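Local coordinates for protein D-aminoacyl-tRNA deacylase (Archaeoglobus fulgidus, PDB 1YQE) that probably hydrolyses D-aminoacyl-tRNAs to free tRNA and D-amino acids, a zinc-dependent proofreading step that limits their toxicity, at residues Leu128-Glu133 against Val173-Leu178; Asp44-Ala49 against Asp179-Glu184; Phe136-Thr141 against Glu205-Thr210; Ser82-Lys87 against Thr197-Arg202; Asn19-Leu24 against Ile48-Glu53. All coordinates share one frame; numbering follows the deposited sequence.

Contact 1: Leu128-Glu133 against Val173-Leu178; sequences LDRKPE and VAEAML
Arg130 and Glu175 make a thin surface contact, a loop reaching over to a helix. Along 173-178, Val173 and Ala174 turn their small side chains into the protein interior, and Glu175 is the residue that looks toward the loop. Its CG sits beside the backbone N (chi1 -81°) and the chain runs extended from there, which carries the carboxylate out to the arginine. NH1 of Arg130 donates to OE2 of Glu175 over 3.3 Å, a long salt bridge bent to 136°. The oxygen lies near the guanidinium plane, yet the nitrogen meets it from above the carboxylate plane, the two planes being 37° apart. A water closes a second path, 2.7 Å from Arg130 NH1 and 2.8 Å from Glu175 OE1. Both residues have stronger partners nearby: Glu168 holds NH2 of Arg130, and Arg127 pairs with OE1 of Glu175. The bridge is thus one link in a charged network at the surface. Further on, Ala176 and Met177 turn into the interior again. Helix 167-182 lies between two others here, with Ala174 against helix 15-24 and Ala176 against helix 114-125, while loop 128-133 leads from helix 114-125 into edge strand 135-138.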
# COMPACT_ATOMS: atom_id res chain seq x y z
N LEU A 128 -1.29 0.83 17.95
CA LEU A 128 -1.05 2.27 17.85
C LEU A 128 -0.84 3.01 19.16
O LEU A 128 -0.09 4.00 19.20
CB LEU A 128 -2.18 2.94 17.07
CG LEU A 128 -2.20 2.77 15.54
CD1 LEU A 128 -3.41 3.48 14.98
CD2 LEU A 128 -0.93 3.35 14.94
N ASP A 129 -1.48 2.56 20.24
CA ASP A 129 -1.33 3.25 21.52
C ASP A 129 0.05 3.10 22.15
O ASP A 129 0.35 3.75 23.16
CB ASP A 129 -2.41 2.80 22.50
CG ASP A 129 -3.79 3.29 22.09
OD1 ASP A 129 -3.93 4.49 21.79
OD2 ASP A 129 -4.73 2.47 22.08
N ARG A 130 0.89 2.25 21.57
CA ARG A 130 2.25 2.07 22.08
C ARG A 130 3.09 3.28 21.69
O ARG A 130 4.08 3.59 22.35
CB ARG A 130 2.88 0.80 21.50
CG ARG A 130 2.48 -0.49 22.21
CD ARG A 130 3.26 -1.66 21.66
NE ARG A 130 4.70 -1.39 21.67
CZ ARG A 130 5.60 -2.09 20.99
NH1 ARG A 130 5.23 -3.12 20.24
NH2 ARG A 130 6.88 -1.75 21.05
N LYS A 131 2.68 3.95 20.62
CA LYS A 131 3.35 5.15 20.12
C LYS A 131 2.29 6.24 19.98
O LYS A 131 1.90 6.61 18.88
CB LYS A 131 3.99 4.87 18.76
CG LYS A 131 5.11 3.84 18.79
CD LYS A 131 6.35 4.38 19.48
CE LYS A 131 6.99 5.49 18.65
NZ LYS A 131 8.16 6.12 19.32
N PRO A 132 1.81 6.76 21.12
CA PRO A 132 0.79 7.81 21.19
C PRO A 132 1.03 9.04 20.33
O PRO A 132 0.08 9.66 19.86
CB PRO A 132 0.74 8.15 22.68
CG PRO A 132 1.13 6.87 23.33
CD PRO A 132 2.29 6.42 22.48
N GLU A 133 2.30 9.40 20.12
CA GLU A 133 2.62 10.59 19.33
C GLU A 133 2.46 10.33 17.83
O GLU A 133 2.54 11.26 17.03
CB GLU A 133 4.05 11.06 19.62
CG GLU A 133 5.14 10.22 18.96
CD GLU A 133 5.50 8.96 19.74
OE1 GLU A 133 4.60 8.36 20.37
OE2 GLU A 133 6.68 8.56 19.70
N VAL A 173 5.83 -1.49 13.27
CA VAL A 173 5.50 -1.78 11.88
C VAL A 173 5.83 -3.24 11.57
O VAL A 173 5.04 -3.93 10.91
CB VAL A 173 6.31 -0.89 10.91
CG1 VAL A 173 6.20 -1.45 9.47
CG2 VAL A 173 5.78 0.53 10.95
N ALA A 174 6.98 -3.70 12.04
CA ALA A 174 7.40 -5.08 11.80
C ALA A 174 6.40 -6.07 12.39
O ALA A 174 6.07 -7.06 11.75
CB ALA A 174 8.78 -5.32 12.40
N GLU A 175 5.91 -5.79 13.59
CA GLU A 175 4.94 -6.67 14.23
C GLU A 175 3.63 -6.69 13.44
O GLU A 175 3.03 -7.75 13.25
CB GLU A 175 4.65 -6.23 15.66
CG GLU A 175 5.69 -6.68 16.68
CD GLU A 175 5.26 -6.38 18.10
OE1 GLU A 175 4.07 -6.57 18.42
OE2 GLU A 175 6.12 -5.97 18.91
N ALA A 176 3.20 -5.52 12.99
CA ALA A 176 1.96 -5.43 12.22
C ALA A 176 2.13 -6.20 10.92
O ALA A 176 1.20 -6.88 10.48
CB ALA A 176 1.60 -3.97 11.96
N MET A 177 3.31 -6.11 10.31
CA MET A 177 3.57 -6.84 9.07
C MET A 177 3.51 -8.34 9.30
O MET A 177 2.94 -9.07 8.50
CB MET A 177 4.95 -6.49 8.51
CG MET A 177 5.08 -5.11 7.92
SD MET A 177 6.72 -4.93 7.17
CE MET A 177 6.34 -5.08 5.46
N LEU A 178 4.11 -8.81 10.39
CA LEU A 178 4.09 -10.24 10.68
C LEU A 178 2.66 -10.73 10.84
O LEU A 178 2.32 -11.81 10.36
CB LEU A 178 4.90 -10.56 11.94
CG LEU A 178 5.06 -12.04 12.27
CD1 LEU A 178 5.66 -12.79 11.08
CD2 LEU A 178 5.96 -12.20 13.50
O HOH W 1 2.97 -4.58 20.02

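Contact 2: Asp44-Ala49 against Asp179-Glu184; sequences DEFYIA and DAIRAE
Phe46 turns one face of its ring to the CD1 methyl of Ile181, which sits off centre over the CG end of the ring. This is helix-on-sheet packing in an alpha/beta fold: the last turn of helix 167-182 comes down beside the residues that lead into strand 47-51 of the mixed sheet. CD1 of Ile181 is 4.0 Å from CG of Phe46, and CG2 of Ile181 approaches CB of Phe46 at 4.2 Å, so both branches of the isoleucine bear on the root of the aromatic side chain. The two side chains are roughly perpendicular. A chi1 of 62° places the Phe46 ring so that one face lies under Ile181 CD1; Phe30 meets the ring edge to face, and Leu24 of helix 15-24 also packs against it.

Outside this apolar pair, one residue before Phe46 and one after Ile181, lies a salt bridge near the surface. Arg182, the last helical residue before Ala183 breaks away, stretches its chain straight from CG to NE, and Glu45 bends at chi2 to meet it. The contact therefore changes from buried and greasy to charged within a single residue step. The bridge is made by NE rather than by a terminal nitrogen, and the carboxylate stands almost perpendicular to the guanidinium, 89° between planes. A single oxygen does the work: Arg182 NE donates to Glu45 OE1 over 2.8 Å, reaching it on the anti side at an N-H...O angle of 152°.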
# COMPACT_ATOMS: atom_id res chain seq x y z
N ASP A 44 11.28 -20.22 6.69
CA ASP A 44 10.10 -20.97 6.29
C ASP A 44 8.82 -20.19 6.60
O ASP A 44 7.71 -20.69 6.40
CB ASP A 44 10.06 -22.32 7.01
CG ASP A 44 10.19 -22.18 8.51
OD1 ASP A 44 9.50 -21.32 9.10
OD2 ASP A 44 10.98 -22.94 9.11
N GLU A 45 8.98 -18.97 7.10
CA GLU A 45 7.85 -18.12 7.44
C GLU A 45 7.59 -17.14 6.29
O GLU A 45 6.56 -17.19 5.63
CB GLU A 45 8.15 -17.35 8.73
CG GLU A 45 6.94 -16.68 9.36
CD GLU A 45 5.93 -17.67 9.90
OE1 GLU A 45 4.86 -17.23 10.39
OE2 GLU A 45 6.20 -18.90 9.85
N PHE A 46 8.55 -16.25 6.06
CA PHE A 46 8.44 -15.27 4.99
C PHE A 46 9.84 -14.92 4.48
O PHE A 46 10.84 -15.36 5.04
CB PHE A 46 7.70 -14.02 5.48
CG PHE A 46 8.38 -13.30 6.61
CD1 PHE A 46 9.23 -12.23 6.35
CD2 PHE A 46 8.18 -13.69 7.93
CE1 PHE A 46 9.86 -11.55 7.39
CE2 PHE A 46 8.81 -13.02 8.98
CZ PHE A 46 9.65 -11.95 8.71
N TYR A 47 9.90 -14.13 3.42
CA TYR A 47 11.16 -13.73 2.81
C TYR A 47 11.43 -12.24 2.98
O TYR A 47 10.51 -11.46 3.20
CB TYR A 47 11.14 -14.03 1.31
CG TYR A 47 11.10 -15.49 0.94
CD1 TYR A 47 10.58 -15.89 -0.29
CD2 TYR A 47 11.62 -16.47 1.78
CE1 TYR A 47 10.59 -17.23 -0.68
CE2 TYR A 47 11.64 -17.81 1.40
CZ TYR A 47 11.12 -18.18 0.17
OH TYR A 47 11.14 -19.50 -0.22
N ILE A 48 12.70 -11.86 2.86
CA ILE A 48 13.12 -10.47 2.94
C ILE A 48 14.16 -10.26 1.85
O ILE A 48 15.04 -11.11 1.65
CB ILE A 48 13.78 -10.11 4.29
CG1 ILE A 48 12.79 -10.31 5.44
CG2 ILE A 48 14.24 -8.65 4.26
CD1 ILE A 48 13.39 -10.03 6.82
N ALA A 49 14.06 -9.16 1.12
CA ALA A 49 15.02 -8.87 0.07
C ALA A 49 15.52 -7.45 0.20
O ALA A 49 14.73 -6.52 0.40
CB ALA A 49 14.38 -9.08 -1.30
N ASP A 179 1.82 -9.94 11.50
CA ASP A 179 0.41 -10.31 11.68
C ASP A 179 -0.31 -10.34 10.34
O ASP A 179 -1.17 -11.19 10.11
CB ASP A 179 -0.30 -9.32 12.60
CG ASP A 179 0.05 -9.51 14.06
OD1 ASP A 179 0.74 -10.50 14.39
OD2 ASP A 179 -0.37 -8.67 14.88
N ALA A 180 0.04 -9.41 9.46
CA ALA A 180 -0.59 -9.34 8.15
C ALA A 180 -0.17 -10.56 7.34
O ALA A 180 -0.99 -11.18 6.65
CB ALA A 180 -0.17 -8.07 7.43
N ILE A 181 1.11 -10.91 7.42
CA ILE A 181 1.65 -12.05 6.69
C ILE A 181 1.00 -13.38 7.12
O ILE A 181 0.80 -14.26 6.29
CB ILE A 181 3.19 -12.12 6.88
CG1 ILE A 181 3.85 -11.07 5.98
CG2 ILE A 181 3.70 -13.52 6.58
CD1 ILE A 181 5.27 -10.72 6.39
N ARG A 182 0.66 -13.50 8.39
CA ARG A 182 0.06 -14.73 8.90
C ARG A 182 -1.47 -14.74 8.84
O ARG A 182 -2.09 -15.79 9.01
CB ARG A 182 0.49 -14.96 10.35
CG ARG A 182 1.98 -15.24 10.55
CD ARG A 182 2.30 -15.29 12.04
NE ARG A 182 3.69 -15.63 12.33
CZ ARG A 182 4.24 -15.56 13.54
NH1 ARG A 182 3.52 -15.15 14.58
NH2 ARG A 182 5.51 -15.91 13.72
N ALA A 183 -2.07 -13.57 8.59
CA ALA A 183 -3.53 -13.43 8.55
C ALA A 183 -4.24 -14.35 7.57
O ALA A 183 -3.79 -14.56 6.45
CB ALA A 183 -3.90 -11.97 8.24
N GLU A 184 -5.39 -14.88 7.99
CA GLU A 184 -6.15 -15.77 7.13
C GLU A 184 -7.35 -15.12 6.44
O GLU A 184 -7.76 -15.56 5.37
CB GLU A 184 -6.59 -16.99 7.93
CG GLU A 184 -5.39 -17.77 8.46
CD GLU A 184 -5.78 -19.05 9.14
OE1 GLU A 184 -6.39 -18.98 10.23
OE2 GLU A 184 -5.47 -20.12 8.59

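Contact 3: Phe136-Thr141 against Glu205-Thr210; sequences FTMEVT and EIMLTT
Met138 and Met207 press together at the buried end of this contact, CG of Met138 lying 3.7 Å from CG of Met207. Both methionine chains fold at chi2 and chi3 and lie crosswise to one another, so that the sulfur of Met138 tucks in beside its partner: SD of Met138 is 3.8 Å from CG of Met207 and 3.9 Å from its CE methyl. Between the two segments the contact is apolar packing; just outside, Thr204 OG1 of the same helix bonds Met138 N.

The second pair lies one residue further along the helix, toward the solvent. Leu208 runs alongside the Phe136 ring, pointing the other way, its methyls gathering at one corner of the ring, where CD2 of Leu208 is 3.8 Å from CD2 of Phe136. The ring itself is buried, whereas Leu208 is partly exposed and Thr209 after it faces solvent. Here the helix finishes with polar groups turned back on itself. Glu205 O takes the amide of Thr209 from one face of its plane and Thr209 OG1, at 2.9 Å, from the other. Thr210 repeats the pattern on Ile206 O, its OG1 only 2.6 Å away.

Lys118 and Arg125 of helix 114-125 bind the carbonyls of Met207 and Leu208 in turn. Val121 of the same helix touches Phe136, Met207 and Leu208, filling in beside the contact. Strand 135-138 is the edge of the mixed sheet next to strand 88-92, and helix 201-209 packs against it through Met207 and Leu208 on the way to strand 212-218 of the parallel sheet.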
# COMPACT_ATOMS: atom_id res chain seq x y z
N PHE A 136 -2.02 7.05 12.33
CA PHE A 136 -2.05 6.26 11.11
C PHE A 136 -2.86 6.97 10.04
O PHE A 136 -3.85 7.63 10.34
CB PHE A 136 -2.69 4.89 11.33
CG PHE A 136 -3.05 4.21 10.03
CD1 PHE A 136 -2.06 3.70 9.20
CD2 PHE A 136 -4.37 4.18 9.60
CE1 PHE A 136 -2.38 3.18 7.95
CE2 PHE A 136 -4.70 3.67 8.35
CZ PHE A 136 -3.69 3.17 7.52
N THR A 137 -2.45 6.80 8.79
CA THR A 137 -3.18 7.40 7.69
C THR A 137 -2.84 6.69 6.39
O THR A 137 -1.73 6.20 6.19
CB THR A 137 -2.85 8.90 7.54
OG1 THR A 137 -3.76 9.48 6.59
CG2 THR A 137 -1.43 9.10 7.05
N MET A 138 -3.83 6.63 5.51
CA MET A 138 -3.63 6.04 4.21
C MET A 138 -3.03 7.18 3.39
O MET A 138 -3.09 8.34 3.79
CB MET A 138 -4.96 5.65 3.57
CG MET A 138 -5.61 4.41 4.14
SD MET A 138 -4.62 2.94 3.83
CE MET A 138 -4.86 2.73 2.06
N GLU A 139 -2.41 6.82 2.27
CA GLU A 139 -1.87 7.79 1.34
C GLU A 139 -2.53 7.38 0.04
O GLU A 139 -2.73 6.19 -0.20
CB GLU A 139 -0.36 7.66 1.19
CG GLU A 139 0.47 8.38 2.22
CD GLU A 139 1.95 8.27 1.93
OE1 GLU A 139 2.37 8.74 0.85
OE2 GLU A 139 2.69 7.71 2.77
N VAL A 140 -2.90 8.34 -0.80
CA VAL A 140 -3.51 8.00 -2.07
C VAL A 140 -2.44 7.35 -2.93
O VAL A 140 -1.26 7.34 -2.58
CB VAL A 140 -4.03 9.26 -2.80
CG1 VAL A 140 -5.16 9.89 -2.01
CG2 VAL A 140 -2.88 10.25 -2.98
N THR A 141 -2.86 6.77 -4.06
CA THR A 141 -1.92 6.15 -4.98
C THR A 141 -1.06 7.25 -5.59
O THR A 141 -1.58 8.25 -6.06
CB THR A 141 -2.66 5.42 -6.11
OG1 THR A 141 -3.38 4.31 -5.56
CG2 THR A 141 -1.69 4.92 -7.16
N GLU A 205 -10.52 6.34 7.52
CA GLU A 205 -11.53 5.97 8.51
C GLU A 205 -12.18 4.64 8.10
O GLU A 205 -12.47 3.78 8.93
CB GLU A 205 -12.60 7.06 8.61
CG GLU A 205 -12.02 8.45 8.85
CD GLU A 205 -13.05 9.55 8.75
OE1 GLU A 205 -13.94 9.47 7.87
OE2 GLU A 205 -12.97 10.52 9.54
N ILE A 206 -12.39 4.48 6.79
CA ILE A 206 -12.98 3.25 6.28
C ILE A 206 -12.04 2.07 6.53
O ILE A 206 -12.49 0.97 6.89
CB ILE A 206 -13.33 3.39 4.77
CG1 ILE A 206 -14.56 4.30 4.61
CG2 ILE A 206 -13.60 2.01 4.14
CD1 ILE A 206 -14.88 4.70 3.18
N MET A 207 -10.74 2.28 6.36
CA MET A 207 -9.75 1.22 6.58
C MET A 207 -9.69 0.80 8.04
O MET A 207 -9.51 -0.38 8.36
CB MET A 207 -8.35 1.69 6.15
CG MET A 207 -8.14 1.74 4.65
SD MET A 207 -8.19 0.06 3.94
CE MET A 207 -6.52 -0.49 4.25
N LEU A 208 -9.85 1.76 8.94
CA LEU A 208 -9.78 1.48 10.37
C LEU A 208 -11.05 0.97 11.05
O LEU A 208 -10.98 0.30 12.09
CB LEU A 208 -9.30 2.73 11.12
CG LEU A 208 -7.87 3.21 10.91
CD1 LEU A 208 -7.72 4.64 11.41
CD2 LEU A 208 -6.92 2.29 11.65
N THR A 209 -12.22 1.25 10.46
CA THR A 209 -13.47 0.85 11.11
C THR A 209 -14.52 0.06 10.34
O THR A 209 -15.57 -0.25 10.91
CB THR A 209 -14.19 2.10 11.66
OG1 THR A 209 -14.67 2.89 10.57
CG2 THR A 209 -13.23 2.93 12.50
N THR A 210 -14.26 -0.28 9.08
CA THR A 210 -15.24 -1.03 8.31
C THR A 210 -14.70 -2.35 7.75
O THR A 210 -13.57 -2.73 8.02
CB THR A 210 -15.78 -0.18 7.13
OG1 THR A 210 -14.76 -0.01 6.15
CG2 THR A 210 -16.24 1.20 7.62

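Contact 4: Ser82-Lys87 against Thr197-Arg202; sequences SKDGRK and THYAPR
Each segment contains a type I turn, Ser82 to Gly85 and Thr197 to Ala200, and Tyr199 of the second bridges the gap to Ser82, Asp84 and Arg86 of the first. The backbones stay well apart: the nearest CA atoms, those of Ser82 and His198, are 11.3 Å from one another. Gly85 takes positive phi at the end of its turn, and Ala200 stands at the N-cap of helix 201-209.

Tyr199 OH donates to OD2 of Asp84 over 2.8 Å, using the syn lone pair, with the oxygen close to the ring plane. Ser82 OG gives a second proton to the same OD2 at 2.7 Å, this time from above the carboxylate. The other oxygen, OD1 of Asp84, takes the amide of Arg86 at 2.7 Å in an Asx turn. Asp84 is thereby gripped at both oxygens and its rotation fixed. Arg86 runs past the tyrosine, NH1 3.7 Å from CD2 of Tyr199, with the flat groups 72° apart; its firmer partner is Glu135, through NH2. Within its own turn, His198 sets CD2 over the centre of the Tyr199 ring.

The phenol oxygen of Tyr199 also hydrogen-bonds NE2 of His80, a residue of the pyrophosphate pocket. The carboxylate that orients this hydroxyl therefore belongs to a second shell, and Asp84 and Tyr199 together probably steady His80 in the pyrophosphate pocket.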
# COMPACT_ATOMS: atom_id res chain seq x y z
N SER A 82 7.86 13.87 4.17
CA SER A 82 6.84 14.89 3.99
C SER A 82 7.24 16.20 4.65
O SER A 82 7.89 16.20 5.70
CB SER A 82 5.50 14.41 4.56
OG SER A 82 4.49 15.39 4.36
N LYS A 83 6.85 17.30 4.02
CA LYS A 83 7.16 18.63 4.53
C LYS A 83 6.32 18.99 5.76
O LYS A 83 6.62 19.97 6.44
CB LYS A 83 6.96 19.67 3.43
CG LYS A 83 5.58 19.65 2.78
CD LYS A 83 5.49 20.65 1.64
CE LYS A 83 4.17 20.56 0.90
NZ LYS A 83 3.01 20.93 1.75
N ASP A 84 5.28 18.22 6.03
CA ASP A 84 4.43 18.49 7.19
C ASP A 84 5.11 18.03 8.47
O ASP A 84 4.69 18.39 9.56
CB ASP A 84 3.05 17.83 7.05
CG ASP A 84 3.13 16.31 6.90
OD1 ASP A 84 3.87 15.65 7.67
OD2 ASP A 84 2.43 15.78 6.01
N GLY A 85 6.16 17.23 8.32
CA GLY A 85 6.90 16.74 9.47
C GLY A 85 6.11 15.96 10.51
O GLY A 85 6.60 15.73 11.61
N ARG A 86 4.89 15.55 10.17
CA ARG A 86 4.05 14.79 11.09
C ARG A 86 4.59 13.39 11.33
O ARG A 86 5.24 12.80 10.47
CB ARG A 86 2.63 14.68 10.54
CG ARG A 86 1.86 15.99 10.45
CD ARG A 86 0.56 15.78 9.69
NE ARG A 86 -0.18 14.64 10.22
CZ ARG A 86 -1.30 14.16 9.69
NH1 ARG A 86 -1.82 14.73 8.61
NH2 ARG A 86 -1.90 13.12 10.24
N LYS A 87 4.32 12.84 12.52
CA LYS A 87 4.76 11.49 12.85
C LYS A 87 3.63 10.57 12.42
O LYS A 87 2.56 10.56 13.04
CB LYS A 87 5.03 11.36 14.35
CG LYS A 87 6.19 12.20 14.86
CD LYS A 87 6.41 11.98 16.35
CE LYS A 87 7.60 12.77 16.87
NZ LYS A 87 8.88 12.30 16.28
N THR A 197 -8.09 14.51 -0.15
CA THR A 197 -6.76 15.10 -0.15
C THR A 197 -5.75 13.95 -0.16
O THR A 197 -6.14 12.78 -0.03
CB THR A 197 -6.55 15.98 1.09
OG1 THR A 197 -6.98 15.28 2.26
CG2 THR A 197 -7.34 17.28 0.95
N HIS A 198 -4.47 14.27 -0.31
CA HIS A 198 -3.42 13.25 -0.39
C HIS A 198 -3.36 12.21 0.73
O HIS A 198 -2.82 11.12 0.53
CB HIS A 198 -2.04 13.91 -0.53
CG HIS A 198 -1.65 14.76 0.63
ND1 HIS A 198 -2.37 15.87 1.03
CD2 HIS A 198 -0.59 14.68 1.48
CE1 HIS A 198 -1.78 16.43 2.07
NE2 HIS A 198 -0.70 15.73 2.37
N TYR A 199 -3.91 12.53 1.90
CA TYR A 199 -3.91 11.56 3.00
C TYR A 199 -5.24 10.82 3.14
O TYR A 199 -5.51 10.20 4.16
CB TYR A 199 -3.54 12.23 4.33
CG TYR A 199 -2.05 12.50 4.49
CD1 TYR A 199 -1.10 11.55 4.12
CD2 TYR A 199 -1.59 13.70 5.05
CE1 TYR A 199 0.26 11.77 4.29
CE2 TYR A 199 -0.23 13.94 5.23
CZ TYR A 199 0.70 12.97 4.85
OH TYR A 199 2.05 13.20 5.02
N ALA A 200 -6.07 10.92 2.10
CA ALA A 200 -7.37 10.24 2.06
C ALA A 200 -8.03 10.02 3.42
O ALA A 200 -8.06 8.90 3.93
CB ALA A 200 -7.21 8.90 1.35
N PRO A 201 -8.58 11.09 4.02
CA PRO A 201 -9.24 11.04 5.33
C PRO A 201 -10.40 10.04 5.42
O PRO A 201 -10.46 9.22 6.34
CB PRO A 201 -9.74 12.48 5.53
CG PRO A 201 -8.79 13.29 4.71
CD PRO A 201 -8.61 12.45 3.47
N ARG A 202 -11.32 10.11 4.46
CA ARG A 202 -12.47 9.20 4.45
C ARG A 202 -11.99 7.76 4.34
O ARG A 202 -12.40 6.90 5.12
CB ARG A 202 -13.41 9.53 3.29
CG ARG A 202 -13.99 10.95 3.27
CD ARG A 202 -14.97 11.22 4.41
NE ARG A 202 -14.30 11.40 5.69
CZ ARG A 202 -13.53 12.44 6.00
NH1 ARG A 202 -13.32 13.41 5.10
NH2 ARG A 202 -12.96 12.52 7.19

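Contact 5: Asn19-Leu24 against Ile48-Glu53; sequences NIKDNL and IAETKE
Helix 15-24 packs on the mixed sheet, roughly antiparallel to the strand beneath: the axes of helix 19-24 and strand 48-51 approach to 10.3 Å, at 151°. Lys21 and Leu24, one turn apart on the helix, reach Ile48 and Glu50, which stand on the same face of the strand. The apolar half centres on Ile48: its CD1 methyl meets CB of Leu24 at 3.7 Å, while its CG2 lies 4.0 Å from CG of Lys21. Lys21 leaves the helix with CG anti to the backbone N (chi1 -177°), runs over this methyl and bends at chi3 to bring its amine to Glu50, the next residue of the strand that faces the helix. There NZ of Lys21 sits astride the carboxylate of Glu50, 2.8 Å from OE1 and 2.9 Å from OE2, a salt bridge whose two hydrogen bonds are individually weak.

Gln18 closes the group from one turn earlier, its NE2 on Glu50 OE1 and its OE1 on Lys21 NZ, and Tyr41 OH of strand 38-42 binds OE2. The glutamate is buried, so the lysine charge and these two hydrogen-bonding partners presumably pay for placing a carboxylate, most likely ionised, between helix and sheet.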
# COMPACT_ATOMS: atom_id res chain seq x y z
N ASN A 19 15.66 -0.49 9.67
CA ASN A 19 15.23 -0.78 11.03
C ASN A 19 14.07 -1.77 11.03
O ASN A 19 13.97 -2.62 11.91
CB ASN A 19 14.83 0.49 11.77
CG ASN A 19 16.03 1.35 12.15
OD1 ASN A 19 17.09 0.83 12.51
ND2 ASN A 19 15.87 2.66 12.07
N ILE A 20 13.19 -1.65 10.03
CA ILE A 20 12.06 -2.56 9.92
C ILE A 20 12.64 -3.94 9.65
O ILE A 20 12.23 -4.93 10.25
CB ILE A 20 11.11 -2.15 8.75
CG1 ILE A 20 10.40 -0.83 9.10
CG2 ILE A 20 10.09 -3.27 8.49
CD1 ILE A 20 9.60 -0.23 7.97
N LYS A 21 13.62 -3.98 8.75
CA LYS A 21 14.28 -5.23 8.40
C LYS A 21 14.89 -5.91 9.62
O LYS A 21 14.68 -7.10 9.84
CB LYS A 21 15.39 -4.99 7.37
CG LYS A 21 16.06 -6.27 6.92
CD LYS A 21 17.36 -6.01 6.18
CE LYS A 21 18.43 -5.47 7.12
NZ LYS A 21 19.72 -5.24 6.40
N ASP A 22 15.66 -5.15 10.40
CA ASP A 22 16.30 -5.71 11.59
C ASP A 22 15.29 -6.36 12.53
O ASP A 22 15.57 -7.39 13.13
CB ASP A 22 17.08 -4.63 12.35
CG ASP A 22 18.31 -4.16 11.58
OD1 ASP A 22 19.00 -5.00 10.99
OD2 ASP A 22 18.58 -2.94 11.60
N ASN A 23 14.11 -5.75 12.67
CA ASN A 23 13.09 -6.30 13.55
C ASN A 23 12.46 -7.56 12.97
O ASN A 23 12.20 -8.53 13.68
CB ASN A 23 12.02 -5.24 13.83
CG ASN A 23 12.50 -4.16 14.78
OD1 ASN A 23 12.73 -4.42 15.96
ND2 ASN A 23 12.67 -2.95 14.26
N LEU A 24 12.23 -7.54 11.66
CA LEU A 24 11.65 -8.68 10.95
C LEU A 24 12.58 -9.90 11.03
O LEU A 24 12.12 -11.04 11.06
CB LEU A 24 11.42 -8.31 9.47
CG LEU A 24 10.02 -8.14 8.87
CD1 LEU A 24 9.04 -7.61 9.90
CD2 LEU A 24 10.10 -7.20 7.68
N ILE A 48 12.70 -11.86 2.86
CA ILE A 48 13.12 -10.47 2.94
C ILE A 48 14.16 -10.26 1.85
O ILE A 48 15.04 -11.11 1.65
CB ILE A 48 13.78 -10.11 4.29
CG1 ILE A 48 12.79 -10.31 5.44
CG2 ILE A 48 14.24 -8.65 4.26
CD1 ILE A 48 13.39 -10.03 6.82
N ALA A 49 14.06 -9.16 1.12
CA ALA A 49 15.02 -8.87 0.07
C ALA A 49 15.52 -7.45 0.20
O ALA A 49 14.73 -6.52 0.40
CB ALA A 49 14.38 -9.08 -1.30
N GLU A 50 16.83 -7.29 0.09
CA GLU A 50 17.46 -5.99 0.19
C GLU A 50 18.03 -5.63 -1.17
O GLU A 50 18.65 -6.47 -1.83
CB GLU A 50 18.56 -6.04 1.25
CG GLU A 50 18.87 -4.73 1.92
CD GLU A 50 19.60 -4.92 3.24
OE1 GLU A 50 19.88 -3.91 3.92
OE2 GLU A 50 19.89 -6.08 3.61
N THR A 51 17.80 -4.40 -1.61
CA THR A 51 18.29 -3.93 -2.89
C THR A 51 18.95 -2.57 -2.71
O THR A 51 18.61 -1.84 -1.78
CB THR A 51 17.14 -3.79 -3.91
OG1 THR A 51 17.67 -3.36 -5.17
CG2 THR A 51 16.12 -2.77 -3.43
N LYS A 52 19.89 -2.24 -3.58
CA LYS A 52 20.57 -0.95 -3.49
C LYS A 52 19.81 0.10 -4.28
O LYS A 52 20.14 1.28 -4.25
CB LYS A 52 22.01 -1.06 -4.02
CG LYS A 52 22.94 -1.85 -3.10
CD LYS A 52 24.41 -1.70 -3.48
CE LYS A 52 24.74 -2.44 -4.77
NZ LYS A 52 24.60 -3.91 -4.61
N GLU A 53 18.76 -0.33 -4.97
CA GLU A 53 17.94 0.59 -5.76
C GLU A 53 16.99 1.40 -4.90
O GLU A 53 16.54 0.95 -3.84
CB GLU A 53 17.11 -0.18 -6.77
CG GLU A 53 17.89 -1.03 -7.75
CD GLU A 53 16.98 -1.79 -8.69
OE1 GLU A 53 17.48 -2.56 -9.53
OE2 GLU A 53 15.75 -1.60 -8.58

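Overall arrangement
Contacts 1, 2 and 5 form a connected group around helix 167-182. Leu178 CD1 of contact 1 is 3.8 Å from Phe46 CE2 of contact 2, and Ala174 CB packs 3.4 Å from Leu24 CD1 of contact 5. Contacts 2 and 5 share Ile48 and Ala49 on strand 47-51. Contact 3, about 25 Å centre to centre from contact 5, lies on edge strand 135-138 of the same sheet. It joins contact 4 through helix 201-209 and a probable hydrogen bond from Val140 N to His198 O, 3.1 Å. The Ser82 side chain of contact 4 is about 6 Å from the pyrophosphate, and that of Met138 in contact 3 about 13 Å.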